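Local coordinates for enoyl-CoA hydratase carB homologue (Streptomyces cattleya, PDB 5O34), which probably acts as a crotonase-fold lyase in thienamycin biosynthesis, at residues A[49-57]-A[234-242]; A[162-172]-A[218-229]. All blocks are in the same frame, centred on the assembly; numbering follows the deposited sequence.

In the fold
The chain enters through the hairpin of strands 47-50 and 55-59, one end of a six-stranded mixed sheet, and contact 1 brings helix 229-242 back onto it, closing a loop of 176 residues. Nested inside that loop is contact 2, where strand 222-224 returns beside strand 163-167 after 45 mostly helical residues and forms the other end of the sheet. Strand 222-224 leads into helix 229-242, so the chain runs from the sheet partner of contact 2 into the helix of contact 1. The two centres lie about 18 Å apart, bridged by L236 CD2 and Y163 CD2 at 3.5 Å, and both contacts reach the second subunit.

Contact 1. Residues A[49-57]-A[234-242]; sequences SRLGDGIAL and LELARTISG
The backbone carbonyl of D53 receives the hydroxyl of S241, with S241 OG donating to D53 O at 2.8 Å. OG stands above the carbonyl plane and not on a lone pair. The S241 hydroxyl reaches the turn because OG lies anti to its own backbone N (chi1 -159°); OG also rests 3.5 Å from CA of G54, a glycine whose lack of a side chain lets the helix come this close. A second polar link is looser: D53 OD2 and R238 NE form a long salt bridge of 3.7 Å, the carboxylate oxygen sitting at the guanidinium edge while the two planes are turned 56° apart. The R238 chain bends at chi3, and one face of its guanidinium lies over the carbonyl oxygen of L234, in the preceding helical turn.

These bonds join the hairpin between strands 47-50 and 55-59 to helix 229-242, which packs on the sheet of the crotonase-like core; strand 55-57 and the helix segment run at 143°, their axes 9.4 Å apart. Between them I55 is the buried apolar wedge. Its CG1 meets A237 CB at 3.8 Å, and I55 CD1 reaches past that methyl to the R238 backbone N at 3.6 Å. At L234, where the helix segment starts, the side chains of L51 and L234 cross at about a right angle, CD1 of L51 touching CD2 of L234 at 3.5 Å. Strand 92-96 continues the sheet beyond G54 and A56, and its V94 also touches A237. L236 and I240 of the same helix touch I143 of the sheet and also pack on T205 and L204 of the second subunit.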
ATOM      1  N   SER A  49     -33.512   4.695  -2.018  1.00 73.33           N
ATOM      2  CA  SER A  49     -34.602   3.854  -1.540  1.00 72.69           C
ATOM      3  C   SER A  49     -34.279   3.144  -0.233  1.00 76.69           C
ATOM      4  O   SER A  49     -33.238   2.507  -0.140  1.00 76.16           O
ATOM      5  CB  SER A  49     -34.974   2.822  -2.608  1.00 74.77           C
ATOM      6  OG  SER A  49     -35.593   3.410  -3.740  1.00 79.58           O
ATOM      7  N   ARG A  50     -35.172   3.229   0.767  1.00 75.01           N
ATOM      8  CA  ARG A  50     -34.982   2.511   2.030  1.00 76.25           C
ATOM      9  C   ARG A  50     -35.453   1.083   1.859  1.00 81.58           C
ATOM     10  O   ARG A  50     -36.556   0.853   1.359  1.00 82.37           O
ATOM     11  CB  ARG A  50     -35.730   3.146   3.227  1.00 76.48           C
ATOM     12  CG  ARG A  50     -35.418   4.611   3.545  1.00 85.82           C
ATOM     13  CD  ARG A  50     -33.944   4.937   3.768  1.00 90.85           C
ATOM     14  NE  ARG A  50     -33.700   6.373   3.599  1.00 97.42           N
ATOM     15  CZ  ARG A  50     -33.595   6.990   2.423  1.00108.34           C
ATOM     16  NH1 ARG A  50     -33.706   6.302   1.291  1.00 93.14           N
ATOM     17  NH2 ARG A  50     -33.389   8.299   2.369  1.00 93.46           N
ATOM     18  N   LEU A  51     -34.612   0.128   2.269  1.00 78.90           N
ATOM     19  CA  LEU A  51     -34.942  -1.292   2.247  1.00 79.13           C
ATOM     20  C   LEU A  51     -35.252  -1.741   3.686  1.00 84.60           C
ATOM     21  O   LEU A  51     -35.450  -2.922   3.955  1.00 84.57           O
ATOM     22  CB  LEU A  51     -33.857  -2.133   1.543  1.00 79.10           C
ATOM     23  CG  LEU A  51     -33.347  -1.620   0.171  1.00 83.70           C
ATOM     24  CD1 LEU A  51     -32.514  -2.646  -0.491  1.00 83.90           C
ATOM     25  CD2 LEU A  51     -34.474  -1.270  -0.790  1.00 86.11           C
ATOM     26  N   GLY A  52     -35.323  -0.751   4.577  1.00 82.68           N
ATOM     27  CA  GLY A  52     -35.775  -0.847   5.959  1.00 83.04           C
ATOM     28  C   GLY A  52     -35.065  -1.682   7.005  1.00 86.30           C
ATOM     29  O   GLY A  52     -35.665  -1.957   8.052  1.00 86.86           O
ATOM     30  N   ASP A  53     -33.805  -2.069   6.780  1.00 80.34           N
ATOM     31  CA  ASP A  53     -33.042  -2.776   7.818  1.00 80.69           C
ATOM     32  C   ASP A  53     -32.028  -1.770   8.383  1.00 81.39           C
ATOM     33  O   ASP A  53     -31.297  -2.059   9.334  1.00 80.10           O
ATOM     34  CB  ASP A  53     -32.307  -3.997   7.228  1.00 84.12           C
ATOM     35  CG  ASP A  53     -33.214  -5.082   6.683  1.00 99.14           C
ATOM     36  OD1 ASP A  53     -33.510  -6.043   7.437  1.00100.95           O
ATOM     37  OD2 ASP A  53     -33.599  -4.993   5.491  1.00103.82           O
ATOM     38  N   GLY A  54     -32.053  -0.581   7.788  1.00 75.69           N
ATOM     39  CA  GLY A  54     -31.136   0.529   7.988  1.00 73.40           C
ATOM     40  C   GLY A  54     -30.401   0.759   6.678  1.00 72.23           C
ATOM     41  O   GLY A  54     -29.485   1.575   6.608  1.00 71.54           O
ATOM     42  N   ILE A  55     -30.812   0.026   5.622  1.00 66.32           N
ATOM     43  CA  ILE A  55     -30.203   0.050   4.290  1.00 65.39           C
ATOM     44  C   ILE A  55     -30.867   1.051   3.346  1.00 68.87           C
ATOM     45  O   ILE A  55     -32.078   1.004   3.144  1.00 69.36           O
ATOM     46  CB  ILE A  55     -30.153  -1.374   3.655  1.00 68.03           C
ATOM     47  CG1 ILE A  55     -29.540  -2.411   4.623  1.00 68.19           C
ATOM     48  CG2 ILE A  55     -29.442  -1.374   2.281  1.00 68.58           C
ATOM     49  CD1 ILE A  55     -29.910  -3.890   4.317  1.00 73.39           C
ATOM     50  N   ALA A  56     -30.051   1.909   2.726  1.00 63.88           N
ATOM     51  CA  ALA A  56     -30.476   2.867   1.725  1.00 63.13           C
ATOM     52  C   ALA A  56     -29.776   2.475   0.427  1.00 66.86           C
ATOM     53  O   ALA A  56     -28.545   2.460   0.374  1.00 66.77           O
ATOM     54  CB  ALA A  56     -30.078   4.277   2.139  1.00 63.75           C
ATOM     55  N   LEU A  57     -30.552   2.083  -0.588  1.00 63.41           N
ATOM     56  CA  LEU A  57     -30.028   1.700  -1.891  1.00 63.09           C
ATOM     57  C   LEU A  57     -30.117   2.898  -2.819  1.00 66.83           C
ATOM     58  O   LEU A  57     -31.213   3.333  -3.163  1.00 67.41           O
ATOM     59  CB  LEU A  57     -30.769   0.460  -2.461  1.00 63.20           C
ATOM     60  CG  LEU A  57     -30.593   0.087  -3.959  1.00 68.02           C
ATOM     61  CD1 LEU A  57     -29.135  -0.159  -4.323  1.00 68.48           C
ATOM     62  CD2 LEU A  57     -31.378  -1.156  -4.292  1.00 70.79           C
ATOM     63  N   LEU A 234     -26.946  -6.645  -0.466  1.00 55.15           N
ATOM     64  CA  LEU A 234     -27.937  -6.421   0.590  1.00 55.65           C
ATOM     65  C   LEU A 234     -27.718  -7.311   1.800  1.00 59.63           C
ATOM     66  O   LEU A 234     -27.971  -6.868   2.921  1.00 59.62           O
ATOM     67  CB  LEU A 234     -29.367  -6.521   0.049  1.00 56.20           C
ATOM     68  CG  LEU A 234     -29.650  -5.686  -1.215  1.00 61.93           C
ATOM     69  CD1 LEU A 234     -30.982  -6.011  -1.795  1.00 62.70           C
ATOM     70  CD2 LEU A 234     -29.463  -4.189  -0.981  1.00 64.38           C
ATOM     71  N   GLU A 235     -27.192  -8.537   1.597  1.00 56.97           N
ATOM     72  CA  GLU A 235     -26.854  -9.442   2.708  1.00 56.88           C
ATOM     73  C   GLU A 235     -25.711  -8.813   3.516  1.00 60.36           C
ATOM     74  O   GLU A 235     -25.794  -8.758   4.743  1.00 60.62           O
ATOM     75  CB  GLU A 235     -26.457 -10.843   2.202  1.00 58.14           C
ATOM     76  CG  GLU A 235     -26.080 -11.806   3.318  1.00 67.96           C
ATOM     77  CD  GLU A 235     -25.657 -13.211   2.928  1.00 96.01           C
ATOM     78  OE1 GLU A 235     -25.628 -13.531   1.715  1.00 92.36           O
ATOM     79  OE2 GLU A 235     -25.356 -14.000   3.854  1.00 92.86           O
ATOM     80  N   LEU A 236     -24.673  -8.301   2.820  1.00 56.17           N
ATOM     81  CA  LEU A 236     -23.549  -7.631   3.476  1.00 55.92           C
ATOM     82  C   LEU A 236     -23.999  -6.323   4.140  1.00 57.01           C
ATOM     83  O   LEU A 236     -23.590  -6.052   5.272  1.00 55.59           O
ATOM     84  CB  LEU A 236     -22.360  -7.410   2.516  1.00 56.28           C
ATOM     85  CG  LEU A 236     -21.148  -6.628   3.070  1.00 60.97           C
ATOM     86  CD1 LEU A 236     -20.484  -7.345   4.249  1.00 60.71           C
ATOM     87  CD2 LEU A 236     -20.155  -6.365   1.985  1.00 64.54           C
ATOM     88  N   ALA A 237     -24.869  -5.547   3.459  1.00 53.54           N
ATOM     89  CA  ALA A 237     -25.433  -4.301   4.007  1.00 53.80           C
ATOM     90  C   ALA A 237     -26.192  -4.576   5.310  1.00 59.31           C
ATOM     91  O   ALA A 237     -26.054  -3.817   6.269  1.00 59.05           O
ATOM     92  CB  ALA A 237     -26.347  -3.649   2.991  1.00 54.51           C
ATOM     93  N   ARG A 238     -26.929  -5.708   5.357  1.00 58.27           N
ATOM     94  CA  ARG A 238     -27.681  -6.192   6.514  1.00 58.81           C
ATOM     95  C   ARG A 238     -26.734  -6.514   7.680  1.00 61.93           C
ATOM     96  O   ARG A 238     -27.015  -6.113   8.812  1.00 61.91           O
ATOM     97  CB  ARG A 238     -28.514  -7.427   6.123  1.00 60.85           C
ATOM     98  CG  ARG A 238     -29.948  -7.387   6.625  1.00 72.73           C
ATOM     99  CD  ARG A 238     -30.849  -8.337   5.855  1.00 79.66           C
ATOM    100  NE  ARG A 238     -31.281  -7.785   4.568  1.00 82.87           N
ATOM    101  CZ  ARG A 238     -31.169  -8.417   3.401  1.00 87.38           C
ATOM    102  NH1 ARG A 238     -30.623  -9.628   3.341  1.00 66.59           N
ATOM    103  NH2 ARG A 238     -31.602  -7.845   2.289  1.00 72.38           N
ATOM    104  N   THR A 239     -25.596  -7.201   7.399  1.00 57.69           N
ATOM    105  CA  THR A 239     -24.571  -7.527   8.408  1.00 56.77           C
ATOM    106  C   THR A 239     -23.977  -6.231   9.016  1.00 59.79           C
ATOM    107  O   THR A 239     -23.924  -6.101  10.244  1.00 58.50           O
ATOM    108  CB  THR A 239     -23.494  -8.451   7.803  1.00 60.81           C
ATOM    109  OG1 THR A 239     -24.106  -9.660   7.336  1.00 60.26           O
ATOM    110  CG2 THR A 239     -22.374  -8.784   8.797  1.00 56.14           C
ATOM    111  N   ILE A 240     -23.565  -5.273   8.145  1.00 56.17           N
ATOM    112  CA  ILE A 240     -23.004  -3.980   8.566  1.00 55.84           C
ATOM    113  C   ILE A 240     -24.033  -3.219   9.400  1.00 59.86           C
ATOM    114  O   ILE A 240     -23.700  -2.745  10.487  1.00 59.51           O
ATOM    115  CB  ILE A 240     -22.432  -3.128   7.393  1.00 58.33           C
ATOM    116  CG1 ILE A 240     -21.365  -3.919   6.584  1.00 58.58           C
ATOM    117  CG2 ILE A 240     -21.851  -1.818   7.933  1.00 57.82           C
ATOM    118  CD1 ILE A 240     -20.942  -3.308   5.238  1.00 63.35           C
ATOM    119  N   SER A 241     -25.299  -3.179   8.920  1.00 57.10           N
ATOM    120  CA  SER A 241     -26.416  -2.525   9.609  1.00 57.18           C
ATOM    121  C   SER A 241     -26.693  -3.098  11.004  1.00 60.46           C
ATOM    122  O   SER A 241     -27.109  -2.356  11.888  1.00 61.33           O
ATOM    123  CB  SER A 241     -27.675  -2.576   8.758  1.00 62.27           C
ATOM    124  OG  SER A 241     -28.569  -1.561   9.175  1.00 78.41           O
ATOM    125  N   GLY A 242     -26.407  -4.389  11.196  1.00 56.84           N
ATOM    126  CA  GLY A 242     -26.578  -5.089  12.467  1.00 56.02           C
ATOM    127  C   GLY A 242     -25.553  -4.762  13.540  1.00 61.47           C
ATOM    128  O   GLY A 242     -25.779  -5.061  14.721  1.00 61.35           O
TER

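Contact 2. Residues A[162-172]-A[218-229]; sequences DYRLGSEQARL and GLLHETVASPRL
The rings of Y163 and H221 form an offset stack, centroids 4.9 Å apart and planes at 27°, in which each residue lends a carbon to the other's ring. H221 CB sits over the centre of one tyrosine face, and Y163 CA over the imidazole of H221, 3.7 Å from its centroid and close to the ring normal. The edge of the tyrosine carries its OH, which donates to E222 OE1 at 2.9 Å on the anti lone pair; ring and carboxylate stand almost perpendicular, at 83°. Beside them H221 CE1 lies over one face of the R164 guanidinium, offset toward its rim, with the two planes steeply inclined. In the guanidinium plane, R164 NE donates to L219 O at 2.8 Å, though it stands well above the plane of that carbonyl, and a weak bond runs from NH2 to G218 O. The R164 chain bends at chi3, which turns its head back to these carbonyls. Across the subunit interface, H221 NE2 is hydrogen-bonded to OE1 of Q200 of the second subunit.

The backbones pair from R164 O, which takes H221 N at 2.9 Å, onward to G166. There G166 N donates to E222 O at 3.0 Å with a nearly straight N-H...O angle of 175°, and G166 O receives V224 N. L165 lies alongside E222, with L165 CD1 3.7 Å from E222 CD, while L165 CG meets L229 CD1. E222 OE2 has a salt bridge to R232 of helix 229-242, so both carboxylate oxygens have partners. Beyond the type I turn S167-A170, L172 CD2 touches L219 CB at 3.5 Å.

With E222 and V224 beside L165 on one face and T223 on the other, strand 222-224 adds in parallel to 163-167, through intervening helices, as the last strand of this chain's sheet in the crotonase fold.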
ATOM      1  N   ASP A 162     -16.195   1.806   0.945  1.00 47.95           N
ATOM      2  CA  ASP A 162     -15.540   0.869   1.858  1.00 47.44           C
ATOM      3  C   ASP A 162     -15.517  -0.577   1.383  1.00 50.69           C
ATOM      4  O   ASP A 162     -14.763  -1.366   1.946  1.00 50.84           O
ATOM      5  CB  ASP A 162     -16.206   0.920   3.235  1.00 49.84           C
ATOM      6  CG  ASP A 162     -16.362   2.324   3.751  1.00 63.43           C
ATOM      7  OD1 ASP A 162     -15.411   2.827   4.393  1.00 65.08           O
ATOM      8  OD2 ASP A 162     -17.390   2.956   3.432  1.00 66.44           O
ATOM      9  N   TYR A 163     -16.370  -0.950   0.409  1.00 45.76           N
ATOM     10  CA  TYR A 163     -16.459  -2.328  -0.072  1.00 44.78           C
ATOM     11  C   TYR A 163     -16.968  -2.338  -1.495  1.00 49.72           C
ATOM     12  O   TYR A 163     -18.059  -1.850  -1.770  1.00 49.01           O
ATOM     13  CB  TYR A 163     -17.378  -3.166   0.844  1.00 44.98           C
ATOM     14  CG  TYR A 163     -17.089  -4.657   0.886  1.00 44.96           C
ATOM     15  CD1 TYR A 163     -16.444  -5.234   1.980  1.00 46.05           C
ATOM     16  CD2 TYR A 163     -17.542  -5.506  -0.124  1.00 45.05           C
ATOM     17  CE1 TYR A 163     -16.225  -6.614   2.049  1.00 44.91           C
ATOM     18  CE2 TYR A 163     -17.322  -6.883  -0.068  1.00 45.47           C
ATOM     19  CZ  TYR A 163     -16.669  -7.433   1.023  1.00 50.87           C
ATOM     20  OH  TYR A 163     -16.465  -8.791   1.075  1.00 51.61           O
ATOM     21  N   ARG A 164     -16.157  -2.869  -2.408  1.00 47.68           N
ATOM     22  CA  ARG A 164     -16.529  -2.980  -3.808  1.00 47.88           C
ATOM     23  C   ARG A 164     -16.830  -4.437  -4.122  1.00 53.83           C
ATOM     24  O   ARG A 164     -15.967  -5.309  -3.992  1.00 53.82           O
ATOM     25  CB  ARG A 164     -15.439  -2.400  -4.719  1.00 47.01           C
ATOM     26  CG  ARG A 164     -15.250  -0.899  -4.521  1.00 55.52           C
ATOM     27  CD  ARG A 164     -14.041  -0.357  -5.258  1.00 55.16           C
ATOM     28  NE  ARG A 164     -12.771  -0.829  -4.703  1.00 52.01           N
ATOM     29  CZ  ARG A 164     -12.156  -0.302  -3.651  1.00 63.33           C
ATOM     30  NH1 ARG A 164     -12.703   0.714  -2.992  1.00 55.44           N
ATOM     31  NH2 ARG A 164     -10.995  -0.793  -3.241  1.00 49.63           N
ATOM     32  N   LEU A 165     -18.085  -4.699  -4.461  1.00 52.31           N
ATOM     33  CA  LEU A 165     -18.576  -6.020  -4.808  1.00 52.73           C
ATOM     34  C   LEU A 165     -18.776  -6.063  -6.309  1.00 56.00           C
ATOM     35  O   LEU A 165     -19.520  -5.252  -6.870  1.00 55.07           O
ATOM     36  CB  LEU A 165     -19.872  -6.295  -4.053  1.00 53.60           C
ATOM     37  CG  LEU A 165     -20.513  -7.669  -4.216  1.00 59.92           C
ATOM     38  CD1 LEU A 165     -19.650  -8.774  -3.617  1.00 60.53           C
ATOM     39  CD2 LEU A 165     -21.861  -7.683  -3.568  1.00 62.53           C
ATOM     40  N   GLY A 166     -18.058  -6.973  -6.952  1.00 52.98           N
ATOM     41  CA  GLY A 166     -18.122  -7.113  -8.394  1.00 53.22           C
ATOM     42  C   GLY A 166     -18.755  -8.407  -8.853  1.00 58.87           C
ATOM     43  O   GLY A 166     -18.601  -9.446  -8.204  1.00 58.47           O
ATOM     44  N   SER A 167     -19.484  -8.342  -9.973  1.00 57.27           N
ATOM     45  CA  SER A 167     -20.035  -9.530 -10.616  1.00 58.85           C
ATOM     46  C   SER A 167     -18.878 -10.038 -11.489  1.00 65.70           C
ATOM     47  O   SER A 167     -17.937  -9.276 -11.745  1.00 64.63           O
ATOM     48  CB  SER A 167     -21.238  -9.175 -11.486  1.00 61.73           C
ATOM     49  OG  SER A 167     -20.865  -8.569 -12.715  1.00 70.07           O
ATOM     50  N   GLU A 168     -18.935 -11.282 -11.977  1.00 64.05           N
ATOM     51  CA  GLU A 168     -17.834 -11.740 -12.825  1.00 64.32           C
ATOM     52  C   GLU A 168     -17.858 -11.070 -14.234  1.00 66.62           C
ATOM     53  O   GLU A 168     -16.941 -11.283 -15.030  1.00 65.74           O
ATOM     54  CB  GLU A 168     -17.747 -13.266 -12.864  1.00 66.22           C
ATOM     55  CG  GLU A 168     -16.925 -13.801 -11.692  1.00 80.34           C
ATOM     56  CD  GLU A 168     -17.585 -14.835 -10.790  1.00110.00           C
ATOM     57  OE1 GLU A 168     -17.268 -14.852  -9.577  1.00106.41           O
ATOM     58  OE2 GLU A 168     -18.388 -15.652 -11.296  1.00109.76           O
ATOM     59  N   GLN A 169     -18.834 -10.163 -14.462  1.00 63.33           N
ATOM     60  CA  GLN A 169     -18.990  -9.343 -15.671  1.00 63.64           C
ATOM     61  C   GLN A 169     -18.318  -7.970 -15.461  1.00 65.54           C
ATOM     62  O   GLN A 169     -18.183  -7.194 -16.419  1.00 64.33           O
ATOM     63  CB  GLN A 169     -20.491  -9.139 -16.013  1.00 65.77           C
ATOM     64  CG  GLN A 169     -21.227 -10.391 -16.508  1.00 85.84           C
ATOM     65  CD  GLN A 169     -20.645 -10.973 -17.778  1.00109.47           C
ATOM     66  OE1 GLN A 169     -19.867 -11.935 -17.748  1.00103.17           O
ATOM     67  NE2 GLN A 169     -21.026 -10.417 -18.925  1.00103.65           N
ATOM     68  N   ALA A 170     -17.917  -7.671 -14.204  1.00 60.85           N
ATOM     69  CA  ALA A 170     -17.265  -6.411 -13.847  1.00 59.59           C
ATOM     70  C   ALA A 170     -15.908  -6.298 -14.530  1.00 62.19           C
ATOM     71  O   ALA A 170     -15.123  -7.247 -14.523  1.00 62.38           O
ATOM     72  CB  ALA A 170     -17.121  -6.283 -12.334  1.00 60.05           C
ATOM     73  N   ARG A 171     -15.683  -5.162 -15.199  1.00 57.54           N
ATOM     74  CA  ARG A 171     -14.441  -4.852 -15.902  1.00 56.41           C
ATOM     75  C   ARG A 171     -14.008  -3.439 -15.490  1.00 56.97           C
ATOM     76  O   ARG A 171     -14.795  -2.500 -15.575  1.00 55.96           O
ATOM     77  CB  ARG A 171     -14.589  -5.055 -17.424  1.00 57.16           C
ATOM     78  CG  ARG A 171     -14.717  -6.541 -17.781  1.00 70.01           C
ATOM     79  CD  ARG A 171     -14.857  -6.842 -19.262  1.00 84.47           C
ATOM     80  NE  ARG A 171     -13.582  -6.715 -19.973  1.00 97.32           N
ATOM     81  CZ  ARG A 171     -12.650  -7.665 -20.051  1.00112.15           C
ATOM     82  NH1 ARG A 171     -12.829  -8.835 -19.446  1.00100.44           N
ATOM     83  NH2 ARG A 171     -11.527  -7.447 -20.723  1.00 97.17           N
ATOM     84  N   LEU A 172     -12.793  -3.317 -14.932  1.00 51.82           N
ATOM     85  CA  LEU A 172     -12.266  -2.055 -14.387  1.00 50.07           C
ATOM     86  C   LEU A 172     -11.206  -1.435 -15.313  1.00 53.48           C
ATOM     87  O   LEU A 172     -10.321  -2.153 -15.774  1.00 53.63           O
ATOM     88  CB  LEU A 172     -11.705  -2.332 -12.976  1.00 49.41           C
ATOM     89  CG  LEU A 172     -12.690  -2.361 -11.773  1.00 53.53           C
ATOM     90  CD1 LEU A 172     -13.908  -3.251 -11.985  1.00 53.51           C
ATOM     91  CD2 LEU A 172     -12.008  -2.842 -10.541  1.00 54.34           C
ATOM     92  N   GLY A 218      -6.756  -6.113  -5.306  1.00 46.72           N
ATOM     93  CA  GLY A 218      -7.376  -5.253  -4.293  1.00 46.10           C
ATOM     94  C   GLY A 218      -8.320  -4.186  -4.823  1.00 50.98           C
ATOM     95  O   GLY A 218      -8.727  -3.297  -4.082  1.00 51.55           O
ATOM     96  N   LEU A 219      -8.687  -4.258  -6.096  1.00 47.51           N
ATOM     97  CA  LEU A 219      -9.626  -3.319  -6.704  1.00 47.16           C
ATOM     98  C   LEU A 219     -11.078  -3.688  -6.394  1.00 51.08           C
ATOM     99  O   LEU A 219     -11.956  -2.823  -6.414  1.00 51.16           O
ATOM    100  CB  LEU A 219      -9.373  -3.218  -8.199  1.00 47.27           C
ATOM    101  CG  LEU A 219      -8.016  -2.638  -8.593  1.00 52.02           C
ATOM    102  CD1 LEU A 219      -7.738  -2.888 -10.045  1.00 52.68           C
ATOM    103  CD2 LEU A 219      -7.942  -1.166  -8.277  1.00 53.79           C
ATOM    104  N   LEU A 220     -11.322  -4.979  -6.101  1.00 47.23           N
ATOM    105  CA  LEU A 220     -12.602  -5.522  -5.637  1.00 45.77           C
ATOM    106  C   LEU A 220     -12.337  -6.196  -4.306  1.00 47.24           C
ATOM    107  O   LEU A 220     -11.281  -6.799  -4.123  1.00 45.22           O
ATOM    108  CB  LEU A 220     -13.213  -6.541  -6.616  1.00 45.76           C
ATOM    109  CG  LEU A 220     -13.682  -6.029  -7.985  1.00 50.48           C
ATOM    110  CD1 LEU A 220     -14.221  -7.166  -8.814  1.00 50.84           C
ATOM    111  CD2 LEU A 220     -14.721  -4.912  -7.870  1.00 50.42           C
ATOM    112  N   HIS A 221     -13.265  -6.044  -3.354  1.00 44.67           N
ATOM    113  CA  HIS A 221     -13.154  -6.671  -2.038  1.00 44.60           C
ATOM    114  C   HIS A 221     -13.688  -8.091  -2.147  1.00 50.86           C
ATOM    115  O   HIS A 221     -13.293  -8.968  -1.382  1.00 49.73           O
ATOM    116  CB  HIS A 221     -13.973  -5.894  -0.998  1.00 44.71           C
ATOM    117  CG  HIS A 221     -13.408  -4.550  -0.652  1.00 47.11           C
ATOM    118  ND1 HIS A 221     -13.333  -3.528  -1.590  1.00 48.38           N
ATOM    119  CD2 HIS A 221     -12.930  -4.094   0.526  1.00 47.82           C
ATOM    120  CE1 HIS A 221     -12.798  -2.498  -0.958  1.00 47.48           C
ATOM    121  NE2 HIS A 221     -12.545  -2.789   0.316  1.00 47.80           N
ATOM    122  N   GLU A 222     -14.617  -8.304  -3.094  1.00 50.13           N
ATOM    123  CA  GLU A 222     -15.280  -9.583  -3.289  1.00 51.27           C
ATOM    124  C   GLU A 222     -15.874  -9.675  -4.684  1.00 56.04           C
ATOM    125  O   GLU A 222     -16.247  -8.660  -5.281  1.00 56.48           O
ATOM    126  CB  GLU A 222     -16.377  -9.762  -2.220  1.00 53.11           C
ATOM    127  CG  GLU A 222     -17.085 -11.113  -2.219  1.00 64.43           C
ATOM    128  CD  GLU A 222     -18.269 -11.238  -1.275  1.00 81.43           C
ATOM    129  OE1 GLU A 222     -18.334 -10.478  -0.283  1.00 69.59           O
ATOM    130  OE2 GLU A 222     -19.111 -12.135  -1.504  1.00 84.94           O
ATOM    131  N   THR A 223     -15.949 -10.913  -5.194  1.00 53.70           N
ATOM    132  CA  THR A 223     -16.565 -11.276  -6.467  1.00 54.71           C
ATOM    133  C   THR A 223     -17.720 -12.253  -6.199  1.00 59.03           C
ATOM    134  O   THR A 223     -17.670 -13.036  -5.245  1.00 57.63           O
ATOM    135  CB  THR A 223     -15.559 -11.896  -7.459  1.00 65.07           C
ATOM    136  OG1 THR A 223     -14.964 -13.064  -6.886  1.00 70.49           O
ATOM    137  CG2 THR A 223     -14.501 -10.911  -7.923  1.00 64.20           C
ATOM    138  N   VAL A 224     -18.749 -12.197  -7.052  1.00 57.00           N
ATOM    139  CA  VAL A 224     -19.926 -13.079  -7.049  1.00 57.23           C
ATOM    140  C   VAL A 224     -20.392 -13.274  -8.482  1.00 62.74           C
ATOM    141  O   VAL A 224     -20.037 -12.484  -9.361  1.00 62.41           O
ATOM    142  CB  VAL A 224     -21.115 -12.573  -6.180  1.00 61.35           C
ATOM    143  CG1 VAL A 224     -20.879 -12.801  -4.692  1.00 61.25           C
ATOM    144  CG2 VAL A 224     -21.470 -11.121  -6.481  1.00 61.14           C
ATOM    145  N   ALA A 225     -21.225 -14.296  -8.709  1.00 60.85           N
ATOM    146  CA  ALA A 225     -21.844 -14.545 -10.009  1.00 61.00           C
ATOM    147  C   ALA A 225     -22.901 -13.454 -10.210  1.00 65.32           C
ATOM    148  O   ALA A 225     -23.567 -13.077  -9.238  1.00 64.10           O
ATOM    149  CB  ALA A 225     -22.512 -15.912 -10.000  1.00 61.70           C
ATOM    150  N   SER A 226     -23.044 -12.938 -11.448  1.00 63.44           N
ATOM    151  CA  SER A 226     -24.024 -11.893 -11.794  1.00 64.98           C
ATOM    152  C   SER A 226     -25.439 -12.096 -11.170  1.00 72.22           C
ATOM    153  O   SER A 226     -25.934 -11.131 -10.586  1.00 72.59           O
ATOM    154  CB  SER A 226     -24.126 -11.708 -13.307  1.00 69.48           C
ATOM    155  OG  SER A 226     -22.855 -11.576 -13.924  1.00 81.93           O
ATOM    156  N   PRO A 227     -26.082 -13.308 -11.193  1.00 69.94           N
ATOM    157  CA  PRO A 227     -27.428 -13.441 -10.590  1.00 69.85           C
ATOM    158  C   PRO A 227     -27.545 -13.197  -9.072  1.00 71.92           C
ATOM    159  O   PRO A 227     -28.654 -12.964  -8.579  1.00 72.28           O
ATOM    160  CB  PRO A 227     -27.829 -14.883 -10.950  1.00 71.64           C
ATOM    161  CG  PRO A 227     -26.512 -15.612 -11.115  1.00 75.67           C
ATOM    162  CD  PRO A 227     -25.683 -14.580 -11.839  1.00 71.33           C
ATOM    163  N   ARG A 228     -26.424 -13.216  -8.337  1.00 65.92           N
ATOM    164  CA  ARG A 228     -26.428 -13.033  -6.881  1.00 65.23           C
ATOM    165  C   ARG A 228     -25.796 -11.691  -6.414  1.00 64.54           C
ATOM    166  O   ARG A 228     -25.675 -11.473  -5.201  1.00 63.51           O
ATOM    167  CB  ARG A 228     -25.714 -14.238  -6.233  1.00 67.99           C
ATOM    168  CG  ARG A 228     -26.101 -14.548  -4.793  1.00 83.24           C
ATOM    169  CD  ARG A 228     -25.036 -15.429  -4.167  1.00 99.54           C
ATOM    170  NE  ARG A 228     -25.197 -15.554  -2.717  1.00114.97           N
ATOM    171  CZ  ARG A 228     -24.491 -16.385  -1.953  1.00131.21           C
ATOM    172  NH1 ARG A 228     -23.574 -17.179  -2.495  1.00120.87           N
ATOM    173  NH2 ARG A 228     -24.704 -16.435  -0.645  1.00118.47           N
ATOM    174  N   LEU A 229     -25.419 -10.793  -7.359  1.00 58.72           N
ATOM    175  CA  LEU A 229     -24.759  -9.510  -7.050  1.00 58.44           C
ATOM    176  C   LEU A 229     -25.509  -8.628  -6.021  1.00 62.14           C
ATOM    177  O   LEU A 229     -24.941  -8.336  -4.962  1.00 61.57           O
ATOM    178  CB  LEU A 229     -24.412  -8.683  -8.312  1.00 58.36           C
ATOM    179  CG  LEU A 229     -23.713  -7.325  -8.035  1.00 62.77           C
ATOM    180  CD1 LEU A 229     -22.290  -7.507  -7.519  1.00 62.49           C
ATOM    181  CD2 LEU A 229     -23.700  -6.458  -9.245  1.00 64.11           C
TER